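Local coordinates for protein putative methylthioribose-1-phosphate isomerase (Pyrococcus horikoshii OT3, PDB 6A34) that probably interconverts 5-methylthioribose 1-phosphate and 5-methylthioribulose 1-phosphate, an isomerisation step of the methionine salvage pathway, at residues T81-F89 against S121-I132. Sequence-based numbering, arbitrary orientation.
Sequences TKEEFLDGF and SEDPLDEIKRLI
Lys82 to Phe89 and Leu125 to Ile132, the first turns of two helices, run side by side in the same direction at 24°, their axes 11.2 Å apart at closest. Phe85 is the knob of the interface, set among Leu125, Ile128, Lys129 and Ile132. With CG anti to the backbone N (chi1 173°), its ring reaches across to the second helix. There Ile132 CD1 meets the ring edge in plane, 4.0 Å from Phe85 CZ, while Leu125 CD1 approaches obliquely, 3.5 Å from Phe85 CD2. The extended chain of Lys129 passes the ring obliquely, its CE 3.8 Å from Phe85 CE1. Ile132 CD1 also touches Phe89, one turn on. At the N-terminal end of the pair, Lys82 bends at chi3 (-68°) and carries NZ into the loop before the second helix. Its ammonium donates to Asp123 O at 2.6 Å, from above the carbonyl plane, and to Ser121 O at 3.2 Å. A methionine in place of Lys82 would probably leave Asp123 O and Ser121 O without this donor and hold the loop less firmly to the first helix. Thr81 caps that helix, its OG1 accepting from Glu84 N. Helices 59-76 and 104-119 complete the hydrophobic core around Phe89 and Ile132; the contact is a single knob-into-hole between two neighbouring helices of a helical bundle, away from the predicted substrate-binding residues.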
loop_
_atom_site.group_PDB
_atom_site.type_symbol
_atom_site.label_atom_id
_atom_site.label_comp_id
_atom_site.label_asym_id
_atom_site.label_seq_id
_atom_site.Cartn_x
_atom_site.Cartn_y
_atom_site.Cartn_z
ATOM N N THR A 81 22.848 46.738 -22.040
ATOM C CA THR A 81 21.975 47.807 -21.629
ATOM C C THR A 81 20.943 47.252 -20.651
ATOM O O THR A 81 20.673 46.061 -20.639
ATOM C CB THR A 81 21.253 48.459 -22.815
ATOM O OG1 THR A 81 20.315 47.476 -23.235
ATOM C CG2 THR A 81 22.144 48.876 -23.970
ATOM N N LYS A 82 20.319 48.154 -19.906
ATOM C CA LYS A 82 19.159 47.845 -19.062
ATOM C C LYS A 82 18.032 47.247 -19.903
ATOM O O LYS A 82 17.446 46.254 -19.493
ATOM C CB LYS A 82 18.646 49.084 -18.325
ATOM C CG LYS A 82 17.542 48.781 -17.324
ATOM C CD LYS A 82 16.963 49.999 -16.677
ATOM C CE LYS A 82 17.939 50.702 -15.761
ATOM N NZ LYS A 82 17.272 51.820 -15.050
ATOM N N GLU A 83 17.753 47.836 -21.074
ATOM C CA GLU A 83 16.682 47.350 -21.968
ATOM C C GLU A 83 16.948 45.884 -22.339
ATOM O O GLU A 83 16.098 45.039 -22.138
ATOM C CB GLU A 83 16.533 48.219 -23.227
ATOM C CG GLU A 83 15.320 47.861 -24.087
ATOM C CD GLU A 83 15.014 48.775 -25.278
ATOM O OE1 GLU A 83 13.936 49.421 -25.269
ATOM O OE2 GLU A 83 15.834 48.829 -26.231
ATOM N N GLU A 84 18.131 45.585 -22.890
ATOM C CA GLU A 84 18.530 44.187 -23.192
ATOM C C GLU A 84 18.344 43.281 -21.964
ATOM O O GLU A 84 17.931 42.137 -22.111
ATOM C CB GLU A 84 20.004 44.070 -23.578
ATOM C CG GLU A 84 20.308 44.401 -25.020
ATOM C CD GLU A 84 21.792 44.384 -25.350
ATOM O OE1 GLU A 84 22.171 45.131 -26.263
ATOM O OE2 GLU A 84 22.565 43.633 -24.687
ATOM N N PHE A 85 18.673 43.795 -20.767
ATOM C CA PHE A 85 18.742 42.961 -19.602
ATOM C C PHE A 85 17.324 42.545 -19.207
ATOM O O PHE A 85 17.085 41.375 -18.935
ATOM C CB PHE A 85 19.456 43.650 -18.436
ATOM C CG PHE A 85 19.383 42.832 -17.176
ATOM C CD1 PHE A 85 20.215 41.740 -17.000
ATOM C CD2 PHE A 85 18.405 43.077 -16.226
ATOM C CE1 PHE A 85 20.128 40.965 -15.854
ATOM C CE2 PHE A 85 18.315 42.296 -15.090
ATOM C CZ PHE A 85 19.172 41.241 -14.902
ATOM N N LEU A 86 16.427 43.539 -19.175
ATOM C CA LEU A 86 15.039 43.354 -18.845
ATOM C C LEU A 86 14.351 42.461 -19.884
ATOM O O LEU A 86 13.531 41.649 -19.501
ATOM C CB LEU A 86 14.339 44.709 -18.734
ATOM C CG LEU A 86 14.728 45.530 -17.508
ATOM C CD1 LEU A 86 13.937 46.845 -17.448
ATOM C CD2 LEU A 86 14.558 44.703 -16.234
ATOM N N ASP A 87 14.681 42.621 -21.169
ATOM C CA ASP A 87 14.134 41.758 -22.217
ATOM C C ASP A 87 14.540 40.322 -21.902
ATOM O O ASP A 87 13.699 39.445 -21.904
ATOM C CB ASP A 87 14.566 42.147 -23.639
ATOM C CG ASP A 87 13.931 43.437 -24.167
ATOM O OD1 ASP A 87 13.120 44.061 -23.424
ATOM O OD2 ASP A 87 14.270 43.832 -25.313
ATOM N N GLY A 88 15.835 40.116 -21.632
ATOM C CA GLY A 88 16.377 38.796 -21.278
ATOM C C GLY A 88 15.733 38.248 -20.016
ATOM O O GLY A 88 15.425 37.064 -19.933
ATOM N N PHE A 89 15.509 39.128 -19.036
ATOM C CA PHE A 89 14.896 38.737 -17.791
ATOM C C PHE A 89 13.472 38.207 -18.027
ATOM O O PHE A 89 13.067 37.196 -17.444
ATOM C CB PHE A 89 14.855 39.908 -16.817
ATOM C CG PHE A 89 14.012 39.615 -15.607
ATOM C CD1 PHE A 89 12.650 39.866 -15.626
ATOM C CD2 PHE A 89 14.581 39.053 -14.472
ATOM C CE1 PHE A 89 11.871 39.562 -14.523
ATOM C CE2 PHE A 89 13.810 38.791 -13.355
ATOM C CZ PHE A 89 12.451 39.022 -13.393
ATOM N N SER A 121 12.406 49.171 -11.938
ATOM C CA SER A 121 12.925 49.091 -13.326
ATOM C C SER A 121 13.749 50.344 -13.666
ATOM O O SER A 121 14.536 50.296 -14.594
ATOM C CB SER A 121 11.810 48.906 -14.344
ATOM O OG SER A 121 10.905 50.010 -14.274
ATOM N N GLU A 122 13.550 51.436 -12.912
ATOM C CA GLU A 122 14.239 52.693 -13.129
ATOM C C GLU A 122 15.498 52.809 -12.265
ATOM O O GLU A 122 16.236 53.762 -12.411
ATOM C CB GLU A 122 13.296 53.865 -12.871
ATOM C CG GLU A 122 12.163 53.916 -13.878
ATOM C CD GLU A 122 11.850 55.308 -14.398
ATOM O OE1 GLU A 122 10.779 55.841 -14.036
ATOM O OE2 GLU A 122 12.675 55.855 -15.175
ATOM N N ASP A 123 15.757 51.842 -11.381
ATOM C CA ASP A 123 16.982 51.848 -10.583
ATOM C C ASP A 123 18.176 51.557 -11.492
ATOM O O ASP A 123 18.017 51.088 -12.618
ATOM C CB ASP A 123 16.880 50.843 -9.432
ATOM C CG ASP A 123 15.849 51.186 -8.366
ATOM O OD1 ASP A 123 15.169 52.220 -8.507
ATOM O OD2 ASP A 123 15.751 50.418 -7.403
ATOM N N PRO A 124 19.426 51.815 -11.053
ATOM C CA PRO A 124 20.594 51.388 -11.829
ATOM C C PRO A 124 20.593 49.861 -12.048
ATOM O O PRO A 124 20.133 49.092 -11.200
ATOM C CB PRO A 124 21.784 51.814 -10.955
ATOM C CG PRO A 124 21.233 52.891 -10.043
ATOM C CD PRO A 124 19.785 52.508 -9.803
ATOM N N LEU A 125 21.127 49.426 -13.187
ATOM C CA LEU A 125 21.094 48.034 -13.578
ATOM C C LEU A 125 21.821 47.147 -12.552
ATOM O O LEU A 125 21.386 46.015 -12.320
ATOM C CB LEU A 125 21.698 47.890 -14.973
ATOM C CG LEU A 125 21.893 46.446 -15.425
ATOM C CD1 LEU A 125 20.562 45.729 -15.412
ATOM C CD2 LEU A 125 22.542 46.370 -16.807
ATOM N N ASP A 126 22.904 47.640 -11.929
ATOM C CA ASP A 126 23.616 46.838 -10.887
ATOM C C ASP A 126 22.699 46.615 -9.666
ATOM O O ASP A 126 22.795 45.589 -9.004
ATOM C CB ASP A 126 24.993 47.394 -10.492
ATOM C CG ASP A 126 25.100 48.877 -10.145
ATOM O OD1 ASP A 126 24.265 49.677 -10.573
ATOM O OD2 ASP A 126 26.040 49.224 -9.444
ATOM N N GLU A 127 21.812 47.569 -9.394
ATOM C CA GLU A 127 20.925 47.527 -8.241
ATOM C C GLU A 127 19.757 46.572 -8.529
ATOM O O GLU A 127 19.285 45.924 -7.620
ATOM C CB GLU A 127 20.434 48.929 -7.875
ATOM C CG GLU A 127 19.307 48.992 -6.848
ATOM C CD GLU A 127 19.552 48.497 -5.429
ATOM O OE1 GLU A 127 20.685 48.213 -5.085
ATOM O OE2 GLU A 127 18.586 48.414 -4.658
ATOM N N ILE A 128 19.289 46.512 -9.776
ATOM C CA ILE A 128 18.251 45.549 -10.178
ATOM C C ILE A 128 18.797 44.120 -10.025
ATOM O O ILE A 128 18.165 43.255 -9.414
ATOM C CB ILE A 128 17.759 45.817 -11.611
ATOM C CG1 ILE A 128 17.061 47.173 -11.729
ATOM C CG2 ILE A 128 16.874 44.677 -12.104
ATOM C CD1 ILE A 128 16.866 47.631 -13.163
ATOM N N LYS A 129 19.976 43.887 -10.602
ATOM C CA LYS A 129 20.704 42.640 -10.413
ATOM C C LYS A 129 20.786 42.299 -8.922
ATOM O O LYS A 129 20.452 41.167 -8.529
ATOM C CB LYS A 129 22.097 42.718 -11.043
ATOM C CG LYS A 129 22.097 42.807 -12.568
ATOM C CD LYS A 129 23.469 42.615 -13.209
ATOM C CE LYS A 129 23.401 42.516 -14.726
ATOM N NZ LYS A 129 24.695 42.792 -15.396
ATOM N N ARG A 130 21.248 43.254 -8.107
ATOM C CA ARG A 130 21.467 42.984 -6.690
ATOM C C ARG A 130 20.156 42.512 -6.046
ATOM O O ARG A 130 20.160 41.602 -5.228
ATOM C CB ARG A 130 21.958 44.217 -5.921
ATOM C CG ARG A 130 22.489 43.916 -4.522
ATOM C CD ARG A 130 22.796 45.147 -3.675
ATOM N NE ARG A 130 21.603 45.935 -3.421
ATOM C CZ ARG A 130 20.624 45.601 -2.577
ATOM N NH1 ARG A 130 20.757 44.546 -1.785
ATOM N NH2 ARG A 130 19.520 46.332 -2.534
ATOM N N LEU A 131 19.065 43.190 -6.405
ATOM C CA LEU A 131 17.760 42.985 -5.845
ATOM C C LEU A 131 17.229 41.582 -6.200
ATOM O O LEU A 131 16.678 40.901 -5.334
ATOM C CB LEU A 131 16.821 44.067 -6.370
ATOM C CG LEU A 131 16.902 45.404 -5.642
ATOM C CD1 LEU A 131 16.161 46.466 -6.430
ATOM C CD2 LEU A 131 16.370 45.303 -4.227
ATOM N N ILE A 132 17.393 41.182 -7.462
ATOM C CA ILE A 132 16.936 39.894 -7.928
ATOM C C ILE A 132 17.608 38.791 -7.118
ATOM O O ILE A 132 16.948 37.867 -6.693
ATOM C CB ILE A 132 17.254 39.702 -9.418
ATOM C CG1 ILE A 132 16.380 40.588 -10.301
ATOM C CG2 ILE A 132 17.156 38.232 -9.807
ATOM C CD1 ILE A 132 16.893 40.691 -11.712
#